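Local coordinates for uncharacterized protein (Bacteroides caccae, PDB 4R4K) that is of unknown function but adopts a cystatin-like fold of the NTF2 clan and holds polyethylene glycol chains in pockets in the crystal, at residues F53-T65 and I139-E151. Sequence-based numbering, arbitrary orientation.
Sequences FTKEKWPLLDSET and IQQVKEENAAFKE. With PEU (2,5,8,11,14,17,20,23,26,29,32,35,38,41,44,47,50,53,56,59,62,65,68,71,74,77,80-heptacosaoxadooctacontan-82-ol), chain J; PEU (2,5,8,11,14,17,20,23,26,29,32,35,38,41,44,47,50,53,56,59,62,65,68,71,74,77,80-heptacosaoxadooctacontan-82-ol), chain H.
Between strands 48-51 and 69-72, after the 3-10 turn 55-57, the loop from W58 to D62 runs extended along the C-terminal helix 135-152, with K57 nearest I139, P59 nearest V142 and L60 nearest N146, the last pair's CA atoms 6.0 Å apart. The N146 carboxamide bridges two backbone groups of the loop: ND2 donates to W58 O at 2.8 Å, lying in the carbonyl plane, while OD1 accepts from L60 N at 2.9 Å, that donor tilted 28° from the amide's own carbonyl plane. A water joins N146 OD1 to L60 O, so OD1 receives two hydrogens. One turn on, F149, its CG anti to the backbone N (chi1 -175°), lays a ring face under L60 CB, 3.7 Å from the centroid, in a CH-pi contact; L61 O sits at the ring edge, 3.4 Å from CE2. V142 CG1 packs against P59 CA at 3.6 Å, and I139 CD1 crosses K57's aliphatic part, 3.7 Å from CE. Y27 of helix 23-28 touches both L60 and N146. One polyethylene glycol chain passes D62, A148 and F149; a second lies by L61, T65 and E145. One asparagine thus satisfies two buried loop groups, its paired side-chain-to-backbone bonds fixing the carboxamide's rotation and joining loop to helix without backbone-to-backbone hydrogen bonds.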
ATOM      1  N   PHE A  53      -2.651 -10.951   4.837  1.00 23.27           N
ATOM      2  CA  PHE A  53      -1.995  -9.657   4.891  1.00 22.84           C
ATOM      3  C   PHE A  53      -2.530  -8.924   6.120  1.00 21.71           C
ATOM      4  O   PHE A  53      -3.536  -8.234   6.070  1.00 21.10           O
ATOM      5  CB  PHE A  53      -2.244  -8.893   3.596  1.00 23.50           C
ATOM      6  CG  PHE A  53      -1.249  -7.783   3.324  1.00 22.41           C
ATOM      7  CD1 PHE A  53      -0.607  -7.095   4.351  1.00 22.67           C
ATOM      8  CD2 PHE A  53      -1.009  -7.399   2.028  1.00 22.33           C
ATOM      9  CE1 PHE A  53       0.280  -6.066   4.077  1.00 21.33           C
ATOM     10  CE2 PHE A  53      -0.132  -6.367   1.752  1.00 25.08           C
ATOM     11  CZ  PHE A  53       0.524  -5.707   2.778  1.00 22.83           C
ATOM     12  N   THR A  54      -1.823  -9.099   7.227  1.00 22.66           N
ATOM     13  CA  THR A  54      -2.246  -8.634   8.530  1.00 23.35           C
ATOM     14  C   THR A  54      -1.400  -7.442   8.995  1.00 23.44           C
ATOM     15  O   THR A  54      -0.457  -7.017   8.315  1.00 23.59           O
ATOM     16  CB  THR A  54      -2.107  -9.773   9.556  1.00 29.66           C
ATOM     17  OG1 THR A  54      -0.792 -10.315   9.460  1.00 32.63           O
ATOM     18  CG2 THR A  54      -3.112 -10.866   9.280  1.00 31.93           C
ATOM     19  N   LYS A  55      -1.783  -6.882  10.141  1.00 22.78           N
ATOM     20  CA  LYS A  55      -1.201  -5.625  10.624  1.00 25.59           C
ATOM     21  C   LYS A  55       0.302  -5.690  10.772  1.00 23.35           C
ATOM     22  O   LYS A  55       1.006  -4.732  10.440  1.00 23.41           O
ATOM     23  CB  LYS A  55      -1.830  -5.224  11.955  1.00 28.12           C
ATOM     24  CG  LYS A  55      -1.331  -3.897  12.494  1.00 35.63           C
ATOM     25  CD  LYS A  55      -1.818  -3.621  13.908  1.00 50.58           C
ATOM     26  CE  LYS A  55      -1.029  -2.466  14.519  1.00 63.61           C
ATOM     27  NZ  LYS A  55      -1.304  -2.254  15.967  1.00 64.13           N
ATOM     28  N   GLU A  56       0.809  -6.809  11.256  1.00 22.32           N
ATOM     29  CA  GLU A  56       2.250  -6.912  11.484  1.00 24.22           C
ATOM     30  C   GLU A  56       3.054  -6.852  10.164  1.00 24.33           C
ATOM     31  O   GLU A  56       4.236  -6.571  10.185  1.00 23.69           O
ATOM     32  CB  GLU A  56       2.608  -8.142  12.343  1.00 28.08           C
ATOM     33  CG  GLU A  56       2.923  -9.400  11.566  1.00 34.04           C
ATOM     34  CD  GLU A  56       1.691 -10.095  11.025  1.00 33.61           C
ATOM     35  OE1 GLU A  56       0.586  -9.522  11.121  1.00 33.21           O
ATOM     36  OE2 GLU A  56       1.840 -11.223  10.491  1.00 35.41           O
ATOM     37  N   LYS A  57       2.425  -7.144   9.033  1.00 23.00           N
ATOM     38  CA  LYS A  57       3.085  -7.111   7.731  1.00 21.54           C
ATOM     39  C   LYS A  57       2.987  -5.769   7.011  1.00 20.52           C
ATOM     40  O   LYS A  57       3.661  -5.557   6.015  1.00 18.91           O
ATOM     41  CB  LYS A  57       2.503  -8.207   6.828  1.00 21.74           C
ATOM     42  CG  LYS A  57       2.720  -9.618   7.373  1.00 24.90           C
ATOM     43  CD  LYS A  57       2.288 -10.682   6.378  1.00 25.55           C
ATOM     44  CE  LYS A  57       2.390 -12.080   6.967  1.00 25.77           C
ATOM     45  NZ  LYS A  57       1.290 -12.369   7.931  1.00 30.49           N
ATOM     46  N   TRP A  58       2.138  -4.872   7.502  1.00 21.06           N
ATOM     47  CA  TRP A  58       1.857  -3.613   6.811  1.00 18.81           C
ATOM     48  C   TRP A  58       3.037  -2.640   6.752  1.00 18.35           C
ATOM     49  O   TRP A  58       3.525  -2.221   7.785  1.00 18.82           O
ATOM     50  CB  TRP A  58       0.687  -2.885   7.490  1.00 19.60           C
ATOM     51  CG  TRP A  58       0.350  -1.579   6.851  1.00 16.68           C
ATOM     52  CD1 TRP A  58       0.600  -0.322   7.345  1.00 17.01           C
ATOM     53  CD2 TRP A  58      -0.272  -1.401   5.574  1.00 16.68           C
ATOM     54  NE1 TRP A  58       0.170   0.633   6.444  1.00 18.09           N
ATOM     55  CE2 TRP A  58      -0.364  -0.002   5.346  1.00 16.73           C
ATOM     56  CE3 TRP A  58      -0.732  -2.288   4.589  1.00 17.99           C
ATOM     57  CZ2 TRP A  58      -0.920   0.521   4.189  1.00 17.61           C
ATOM     58  CZ3 TRP A  58      -1.292  -1.758   3.445  1.00 20.81           C
ATOM     59  CH2 TRP A  58      -1.383  -0.370   3.258  1.00 20.73           C
ATOM     60  N   PRO A  59       3.471  -2.262   5.535  1.00 16.11           N
ATOM     61  CA  PRO A  59       4.422  -1.147   5.415  1.00 18.51           C
ATOM     62  C   PRO A  59       3.712   0.203   5.451  1.00 19.94           C
ATOM     63  O   PRO A  59       2.899   0.489   4.574  1.00 19.62           O
ATOM     64  CB  PRO A  59       5.064  -1.364   4.026  1.00 17.70           C
ATOM     65  CG  PRO A  59       4.535  -2.691   3.538  1.00 21.58           C
ATOM     66  CD  PRO A  59       3.229  -2.878   4.231  1.00 18.24           C
ATOM     67  N   LEU A  60       4.084   1.049   6.405  1.00 18.20           N
ATOM     68  CA  LEU A  60       3.504   2.364   6.520  1.00 17.52           C
ATOM     69  C   LEU A  60       3.809   3.222   5.293  1.00 16.75           C
ATOM     70  O   LEU A  60       4.957   3.270   4.836  1.00 18.85           O
ATOM     71  CB  LEU A  60       3.978   3.029   7.815  1.00 17.12           C
ATOM     72  CG  LEU A  60       3.460   2.372   9.109  1.00 17.43           C
ATOM     73  CD1 LEU A  60       4.311   2.775  10.301  1.00 16.34           C
ATOM     74  CD2 LEU A  60       2.006   2.722   9.377  1.00 19.21           C
ATOM     75  N   LEU A  61       2.766   3.893   4.804  1.00 17.40           N
ATOM     76  CA  LEU A  61       2.819   4.715   3.590  1.00 17.68           C
ATOM     77  C   LEU A  61       2.933   6.195   3.930  1.00 17.41           C
ATOM     78  O   LEU A  61       2.176   6.705   4.749  1.00 16.54           O
ATOM     79  CB  LEU A  61       1.556   4.510   2.776  1.00 18.00           C
ATOM     80  CG  LEU A  61       1.419   3.094   2.232  1.00 19.39           C
ATOM     81  CD1 LEU A  61       0.061   2.947   1.585  1.00 22.99           C
ATOM     82  CD2 LEU A  61       2.539   2.732   1.263  1.00 26.92           C
ATOM     83  N   ASP A  62       3.919   6.866   3.336  1.00 16.49           N
ATOM     84  CA  ASP A  62       4.134   8.281   3.604  1.00 16.54           C
ATOM     85  C   ASP A  62       3.598   9.183   2.511  1.00 20.50           C
ATOM     86  O   ASP A  62       3.133   8.700   1.483  1.00 18.92           O
ATOM     87  CB  ASP A  62       5.609   8.551   3.929  1.00 21.36           C
ATOM     88  CG  ASP A  62       6.542   8.406   2.748  1.00 29.34           C
ATOM     89  OD1 ASP A  62       6.104   8.380   1.575  1.00 24.74           O
ATOM     90  OD2 ASP A  62       7.768   8.349   3.001  1.00 34.01           O
ATOM     91  N   SER A  63       3.653  10.488   2.744  1.00 18.66           N
ATOM     92  CA  SER A  63       3.025  11.454   1.826  1.00 21.42           C
ATOM     93  C   SER A  63       3.708  11.467   0.469  1.00 20.77           C
ATOM     94  O   SER A  63       3.050  11.630  -0.550  1.00 23.45           O
ATOM     95  CB  SER A  63       3.019  12.858   2.416  1.00 22.61           C
ATOM     96  OG  SER A  63       4.322  13.299   2.676  1.00 26.63           O
ATOM     97  N   GLU A  64       5.026  11.303   0.451  1.00 21.95           N
ATOM     98  CA  GLU A  64       5.769  11.297  -0.793  1.00 25.20           C
ATOM     99  C   GLU A  64       5.345  10.123  -1.681  1.00 22.46           C
ATOM    100  O   GLU A  64       5.195  10.271  -2.897  1.00 25.96           O
ATOM    101  CB  GLU A  64       7.279  11.239  -0.497  1.00 28.86           C
ATOM    102  CG  GLU A  64       7.816  12.482   0.203  1.00 37.36           C
ATOM    103  CD  GLU A  64       7.562  12.571   1.721  1.00 57.81           C
ATOM    104  OE1 GLU A  64       7.050  11.610   2.357  1.00 38.39           O
ATOM    105  OE2 GLU A  64       7.884  13.640   2.297  1.00 57.20           O
ATOM    106  N   THR A  65       5.136   8.965  -1.074  1.00 19.98           N
ATOM    107  CA  THR A  65       4.733   7.785  -1.802  1.00 20.52           C
ATOM    108  C   THR A  65       3.348   7.956  -2.423  1.00 19.93           C
ATOM    109  O   THR A  65       3.101   7.470  -3.531  1.00 20.24           O
ATOM    110  CB  THR A  65       4.801   6.537  -0.910  1.00 23.37           C
ATOM    111  OG1 THR A  65       6.164   6.313  -0.551  1.00 23.83           O
ATOM    112  CG2 THR A  65       4.291   5.279  -1.625  1.00 23.54           C
ATOM    113  N   ILE A 139       9.492  -9.233   6.460  1.00 24.19           N
ATOM    114  CA  ILE A 139       8.584  -8.659   7.444  1.00 21.80           C
ATOM    115  C   ILE A 139       9.358  -7.853   8.513  1.00 20.72           C
ATOM    116  O   ILE A 139       8.950  -6.776   8.896  1.00 21.43           O
ATOM    117  CB  ILE A 139       7.690  -9.744   8.059  1.00 24.74           C
ATOM    118  CG1 ILE A 139       6.719 -10.283   6.998  1.00 23.84           C
ATOM    119  CG2 ILE A 139       6.925  -9.187   9.248  1.00 24.53           C
ATOM    120  CD1 ILE A 139       5.992 -11.554   7.404  1.00 23.28           C
ATOM    121  N   GLN A 140      10.502  -8.379   8.942  1.00 20.05           N
ATOM    122  CA  GLN A 140      11.351  -7.674   9.894  1.00 20.49           C
ATOM    123  C   GLN A 140      11.925  -6.377   9.276  1.00 18.27           C
ATOM    124  O   GLN A 140      12.064  -5.386   9.973  1.00 18.39           O
ATOM    125  CB  GLN A 140      12.472  -8.589  10.402  1.00 22.44           C
ATOM    126  CG  GLN A 140      13.469  -7.924  11.354  1.00 22.42           C
ATOM    127  CD  GLN A 140      12.835  -7.397  12.640  1.00 25.28           C
ATOM    128  OE1 GLN A 140      11.875  -7.969  13.147  1.00 26.72           O
ATOM    129  NE2 GLN A 140      13.370  -6.302  13.159  1.00 24.04           N
ATOM    130  N   GLN A 141      12.302  -6.415   7.996  1.00 20.14           N
ATOM    131  CA  GLN A 141      12.780  -5.208   7.295  1.00 21.98           C
ATOM    132  C   GLN A 141      11.695  -4.140   7.263  1.00 18.47           C
ATOM    133  O   GLN A 141      11.969  -2.949   7.471  1.00 16.59           O
ATOM    134  CB  GLN A 141      13.251  -5.546   5.882  1.00 22.17           C
ATOM    135  CG  GLN A 141      14.563  -6.307   5.850  1.00 35.51           C
ATOM    136  CD  GLN A 141      14.873  -6.927   4.499  1.00 47.40           C
ATOM    137  OE1 GLN A 141      14.197  -6.664   3.501  1.00 59.35           O
ATOM    138  NE2 GLN A 141      15.904  -7.767   4.468  1.00 46.49           N
ATOM    139  N   VAL A 142      10.467  -4.559   6.991  1.00 18.14           N
ATOM    140  CA  VAL A 142       9.316  -3.651   7.010  1.00 19.16           C
ATOM    141  C   VAL A 142       9.111  -3.048   8.397  1.00 18.55           C
ATOM    142  O   VAL A 142       8.896  -1.844   8.547  1.00 18.92           O
ATOM    143  CB  VAL A 142       8.041  -4.359   6.512  1.00 18.27           C
ATOM    144  CG1 VAL A 142       6.801  -3.507   6.801  1.00 19.70           C
ATOM    145  CG2 VAL A 142       8.172  -4.670   5.028  1.00 21.30           C
ATOM    146  N   LYS A 143       9.246  -3.863   9.433  1.00 18.89           N
ATOM    147  CA  LYS A 143       9.200  -3.353  10.797  1.00 20.97           C
ATOM    148  C   LYS A 143      10.232  -2.240  11.065  1.00 20.38           C
ATOM    149  O   LYS A 143       9.946  -1.238  11.734  1.00 20.13           O
ATOM    150  CB  LYS A 143       9.427  -4.490  11.786  1.00 23.96           C
ATOM    151  CG  LYS A 143       9.322  -4.039  13.237  1.00 30.37           C
ATOM    152  CD  LYS A 143       9.536  -5.170  14.213  1.00 38.85           C
ATOM    153  CE  LYS A 143       9.448  -4.664  15.631  1.00 45.12           C
ATOM    154  NZ  LYS A 143       9.274  -5.778  16.599  1.00 52.56           N
ATOM    155  N   GLU A 144      11.447  -2.452  10.584  1.00 19.99           N
ATOM    156  CA  GLU A 144      12.530  -1.479  10.735  1.00 21.65           C
ATOM    157  C   GLU A 144      12.241  -0.189   9.949  1.00 18.49           C
ATOM    158  O   GLU A 144      12.442   0.920  10.448  1.00 20.87           O
ATOM    159  CB  GLU A 144      13.855  -2.121  10.331  1.00 23.08           C
ATOM    160  CG  GLU A 144      14.288  -3.184  11.337  1.00 24.95           C
ATOM    161  CD  GLU A 144      15.257  -4.219  10.783  1.00 26.20           C
ATOM    162  OE1 GLU A 144      15.745  -4.078   9.641  1.00 25.63           O
ATOM    163  OE2 GLU A 144      15.565  -5.174  11.529  1.00 27.17           O
ATOM    164  N   GLU A 145      11.727  -0.318   8.736  1.00 19.92           N
ATOM    165  CA  GLU A 145      11.251   0.869   7.995  1.00 19.08           C
ATOM    166  C   GLU A 145      10.150   1.610   8.746  1.00 17.75           C
ATOM    167  O   GLU A 145      10.095   2.839   8.756  1.00 16.74           O
ATOM    168  CB  GLU A 145      10.759   0.469   6.593  1.00 25.03           C
ATOM    169  CG  GLU A 145      11.829  -0.161   5.713  1.00 26.87           C
ATOM    170  CD  GLU A 145      12.832   0.824   5.144  1.00 37.94           C
ATOM    171  OE1 GLU A 145      12.553   2.048   5.106  1.00 38.52           O
ATOM    172  OE2 GLU A 145      13.921   0.361   4.728  1.00 42.16           O
ATOM    173  N   ASN A 146       9.256   0.852   9.364  1.00 17.50           N
ATOM    174  CA  ASN A 146       8.172   1.427  10.119  1.00 18.60           C
ATOM    175  C   ASN A 146       8.667   2.144  11.370  1.00 20.51           C
ATOM    176  O   ASN A 146       8.146   3.174  11.727  1.00 20.05           O
ATOM    177  CB  ASN A 146       7.153   0.357  10.460  1.00 17.48           C
ATOM    178  CG  ASN A 146       6.325  -0.086   9.268  1.00 16.78           C
ATOM    179  OD1 ASN A 146       6.284   0.560   8.216  1.00 17.33           O
ATOM    180  ND2 ASN A 146       5.617  -1.211   9.431  1.00 15.73           N
ATOM    181  N   ALA A 147       9.726   1.631  12.001  1.00 20.15           N
ATOM    182  CA  ALA A 147      10.379   2.345  13.106  1.00 21.00           C
ATOM    183  C   ALA A 147      10.937   3.706  12.659  1.00 22.44           C
ATOM    184  O   ALA A 147      10.786   4.711  13.366  1.00 23.91           O
ATOM    185  CB  ALA A 147      11.466   1.471  13.729  1.00 24.06           C
ATOM    186  N   ALA A 148      11.561   3.746  11.491  1.00 22.57           N
ATOM    187  CA  ALA A 148      12.009   5.000  10.912  1.00 22.06           C
ATOM    188  C   ALA A 148      10.826   5.955  10.657  1.00 20.42           C
ATOM    189  O   ALA A 148      10.850   7.123  10.999  1.00 18.90           O
ATOM    190  CB  ALA A 148      12.788   4.764   9.638  1.00 22.60           C
ATOM    191  N   PHE A 149       9.770   5.438  10.049  1.00 18.18           N
ATOM    192  CA  PHE A 149       8.559   6.236   9.791  1.00 19.28           C
ATOM    193  C   PHE A 149       8.038   6.870  11.067  1.00 20.84           C
ATOM    194  O   PHE A 149       7.644   8.038  11.097  1.00 18.68           O
ATOM    195  CB  PHE A 149       7.491   5.313   9.188  1.00 17.17           C
ATOM    196  CG  PHE A 149       6.211   6.010   8.746  1.00 16.36           C
ATOM    197  CD1 PHE A 149       5.218   6.299   9.645  1.00 19.89           C
ATOM    198  CD2 PHE A 149       5.967   6.217   7.390  1.00 19.09           C
ATOM    199  CE1 PHE A 149       4.013   6.881   9.231  1.00 18.65           C
ATOM    200  CE2 PHE A 149       4.786   6.790   6.980  1.00 20.69           C
ATOM    201  CZ  PHE A 149       3.810   7.123   7.894  1.00 19.90           C
ATOM    202  N   LYS A 150       8.008   6.083  12.134  1.00 21.53           N
ATOM    203  CA  LYS A 150       7.439   6.549  13.392  1.00 22.83           C
ATOM    204  C   LYS A 150       8.304   7.614  14.092  1.00 24.79           C
ATOM    205  O   LYS A 150       7.789   8.334  14.925  1.00 24.24           O
ATOM    206  CB  LYS A 150       7.151   5.349  14.293  1.00 25.01           C
ATOM    207  CG  LYS A 150       5.978   4.516  13.812  1.00 26.54           C
ATOM    208  CD  LYS A 150       5.597   3.432  14.805  1.00 36.22           C
ATOM    209  CE  LYS A 150       6.543   2.256  14.769  1.00 46.27           C
ATOM    210  NZ  LYS A 150       6.009   1.165  15.637  1.00 57.00           N
ATOM    211  N   GLU A 151       9.585   7.735  13.726  1.00 22.88           N
ATOM    212  CA  GLU A 151      10.430   8.814  14.261  1.00 24.17           C
ATOM    213  C   GLU A 151       9.993  10.172  13.756  1.00 25.15           C
ATOM    214  O   GLU A 151      10.159  11.158  14.452  1.00 29.18           O
ATOM    215  CB  GLU A 151      11.903   8.611  13.887  1.00 28.27           C
ATOM    216  CG  GLU A 151      12.582   7.431  14.550  1.00 30.13           C
ATOM    217  CD  GLU A 151      12.844   7.639  16.037  1.00 36.35           C
ATOM    218  OE1 GLU A 151      12.694   8.782  16.538  1.00 33.78           O
ATOM    219  OE2 GLU A 151      13.178   6.639  16.703  1.00 41.48           O
TER
HETATM  220  OCV PEU J 206      15.693   8.382   6.126  1.00 59.91           O
HETATM  221  CCW PEU J 206      14.600   7.488   6.257  1.00 59.16           C
HETATM  222  CCX PEU J 206      13.286   8.245   6.289  1.00 64.56           C
HETATM  223  OCY PEU J 206      12.267   7.321   5.905  1.00 70.44           O
HETATM  224  CCZ PEU J 206      11.409   6.869   6.956  1.00 58.71           C
HETATM  225  CDA PEU J 206       9.986   7.037   6.455  1.00 57.20           C
HETATM  226  ODB PEU J 206       9.647   8.416   6.516  1.00 64.55           O
HETATM  227  CDC PEU J 206       8.640   8.851   5.595  1.00 48.08           C
HETATM  228  CDD PEU J 206       8.948  10.251   5.057  1.00 52.31           C
HETATM  229  ODE PEU J 206       7.863  11.155   5.330  1.00 48.22           O
HETATM  230  OCP PEU H 204      12.612  -3.396  -2.201  1.00 69.77           O
HETATM  231  CCQ PEU H 204      11.662  -3.422  -1.139  1.00 63.97           C
HETATM  232  CCR PEU H 204      10.281  -3.059  -1.673  1.00 64.08           C
HETATM  233  OCS PEU H 204      10.320  -1.775  -2.299  1.00 65.03           O
HETATM  234  CCT PEU H 204       9.834  -1.774  -3.652  1.00 59.68           C
HETATM  235  CCU PEU H 204       8.312  -1.884  -3.690  1.00 48.08           C
HETATM  236  OCV PEU H 204       7.767  -0.856  -2.865  1.00 52.21           O
HETATM  237  CCW PEU H 204       6.374  -0.637  -3.052  1.00 52.26           C
HETATM  238  CCX PEU H 204       5.823   0.022  -1.799  1.00 53.99           C
HETATM  239  OCY PEU H 204       6.509   1.242  -1.492  1.00 56.25           O
HETATM  240  CCZ PEU H 204       5.992   1.946  -0.348  1.00 59.33           C
HETATM  241  CDA PEU H 204       6.319   1.253   0.977  1.00 53.89           C
HETATM  242  ODB PEU H 204       6.889   2.162   1.919  1.00 65.31           O
HETATM  243  CDC PEU H 204       8.087   1.696   2.551  1.00 61.82           C
HETATM  244  CDD PEU H 204       9.243   1.778   1.552  1.00 66.55           C
HETATM  245  ODE PEU H 204      10.504   1.781   2.229  1.00 64.90           O
HETATM  246  O   HOH W   1       6.603  -5.710   9.964  1.00 42.23           O
HETATM  247  O   HOH W   2       7.261   2.330   6.134  1.00 27.98           O